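Local coordinates for protein transcriptional regulator (PDB 3BHQ) that probably binds DNA as a dimeric transcriptional regulator of the TetR family, through a predicted helix-turn-helix motif, at residues Ile116-Ala119 with Asp120-Pro123. Numbering follows the deposited sequence. Where two conformers were deposited one is given.
With EDO (1,2-ethanediol), chain L; EDO (1,2-ethanediol), chain H.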
loop_
_atom_site.group_PDB
_atom_site.type_symbol
_atom_site.label_atom_id
_atom_site.label_comp_id
_atom_site.label_asym_id
_atom_site.label_seq_id
_atom_site.Cartn_x
_atom_site.Cartn_y
_atom_site.Cartn_z
ATOM N N ILE A 116 7.169 0.086 7.337
ATOM C CA ILE A 116 5.800 -0.149 7.844
ATOM C C ILE A 116 5.786 -0.951 9.124
ATOM O O ILE A 116 5.038 -0.632 10.056
ATOM C CB ILE A 116 4.927 -0.823 6.720
ATOM C CG1 ILE A 116 4.703 0.166 5.576
ATOM C CG2 ILE A 116 3.556 -1.291 7.301
ATOM C CD1 ILE A 116 4.179 -0.374 4.265
ATOM N N ALA A 117 6.631 -1.975 9.202
ATOM C CA ALA A 117 6.744 -2.766 10.426
ATOM C C ALA A 117 7.122 -1.921 11.652
ATOM O O ALA A 117 6.725 -2.241 12.779
ATOM C CB ALA A 117 7.755 -3.921 10.240
ATOM N N ASN A 118 7.896 -0.864 11.418
ATOM C CA ASN A 118 8.359 0.055 12.463
ATOM C C ASN A 118 7.536 1.338 12.623
ATOM O O ASN A 118 8.011 2.307 13.251
ATOM C CB ASN A 118 9.836 0.362 12.196
ATOM C CG ASN A 118 10.714 -0.823 12.505
ATOM O OD1 ASN A 118 10.852 -1.200 13.674
ATOM N ND2 ASN A 118 11.284 -1.449 11.474
ATOM N N ALA A 119 6.302 1.341 12.111
ATOM C CA ALA A 119 5.407 2.505 12.179
ATOM C C ALA A 119 5.152 2.987 13.613
ATOM O O ALA A 119 5.046 4.183 13.858
ATOM C CB ALA A 119 4.057 2.207 11.483
ATOM N N ASP A 120 5.057 2.050 14.553
ATOM C CA ASP A 120 4.827 2.393 15.968
ATOM C C ASP A 120 6.106 2.600 16.740
ATOM O O ASP A 120 6.197 3.535 17.529
ATOM C CB ASP A 120 3.985 1.319 16.667
ATOM C CG ASP A 120 2.571 1.261 16.123
ATOM O OD1 ASP A 120 1.884 2.313 16.077
ATOM O OD2 ASP A 120 2.149 0.172 15.716
ATOM N N ARG A 121 7.095 1.735 16.503
ATOM C CA ARG A 121 8.378 1.785 17.197
ATOM C C ARG A 121 9.209 3.012 16.810
ATOM O O ARG A 121 9.839 3.676 17.678
ATOM C CB ARG A 121 9.159 0.525 16.844
ATOM C CG ARG A 121 10.361 0.303 17.641
ATOM C CD ARG A 121 11.028 -0.945 17.214
ATOM N NE ARG A 121 12.165 -1.214 18.082
ATOM C CZ ARG A 121 12.998 -2.235 17.951
ATOM N NH1 ARG A 121 12.838 -3.126 16.978
ATOM N NH2 ARG A 121 13.996 -2.343 18.823
HETATM N N MSE A 122 9.271 3.281 15.498
HETATM C CA MSE A 122 10.076 4.411 14.966
HETATM C C MSE A 122 9.218 5.094 13.891
HETATM O O MSE A 122 9.477 4.949 12.688
HETATM C CB MSE A 122 11.403 3.911 14.403
HETATM C CG MSE A 122 12.381 3.404 15.450
HETATM SE SE MSE A 122 14.030 2.662 14.783
HETATM C CE MSE A 122 13.311 0.984 14.157
ATOM N N PRO A 123 8.184 5.841 14.318
ATOM C CA PRO A 123 7.222 6.461 13.395
ATOM C C PRO A 123 7.878 7.418 12.421
ATOM O O PRO A 123 7.354 7.615 11.334
ATOM C CB PRO A 123 6.230 7.181 14.319
ATOM C CG PRO A 123 6.861 7.248 15.618
ATOM C CD PRO A 123 7.906 6.206 15.716
HETATM C C1 EDO L . 3.222 -1.483 13.214
HETATM O O1 EDO L . 2.734 -1.881 14.511
HETATM C C2 EDO L . 3.373 -2.766 12.412
HETATM O O2 EDO L . 4.334 -3.672 13.000
HETATM C C1 EDO H . 14.002 2.196 18.667
HETATM O O1 EDO H . 13.326 1.182 19.415
HETATM C C2 EDO H . 15.311 2.552 19.363
HETATM O O2 EDO H . 16.288 1.526 19.118
HETATM O O HOH W 1 6.350 -0.752 15.088
#
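With CG beside its own backbone N (chi1 -72°), the amide of Asn118 lies alongside the selenomethionine Met122, whose chain runs straight to SE and then bends at chi3 (-75°), bringing its methyl back to the amide. Met122 CE ends 3.3 Å from Asn118 OD1 and also touches Asn118 CG. Arg121, fully extended from CG to NE, flanks the same amide: its CD lies 3.6 Å from Asn118 OD1, so the oxygen meets aliphatic carbon from both residues. Asparagine suits this first non-helical position because its short amide lets ND2 fold back and donate to Leu114 O at the end of helix 106-117.

The backbone forms a single alpha-turn: Met122 N donates to Asn118 O at 2.8 Å, with an N-H...O angle of 154°, across the link between helix 106-117 and helix 123-150 in the all-helical C-terminal domain of this TetR-type fold. A water donates to Ala117 O and accepts from Arg121 N at 3.0 Å, spanning the place of a direct backbone bond where the helix has ended. The Pro123 ring carbon CB packs 3.3 Å from Ala119 O.

The long, flexible side chain of Met122 suits the buried surface it shares with Phe60 of helix 56-83 and with Tyr30, where the turn packs against the DNA-binding part of the chain. Arg121 has the length and charge to reach the loop holding Tyr30 and Asp31; its NH2 forms a salt bridge with Asp31, and its NE bonds an ethanediol, probably from the crystallisation liquor. Small Ala117 packs against Ala117 of the second subunit, and Ala119 against that subunit's Arg113.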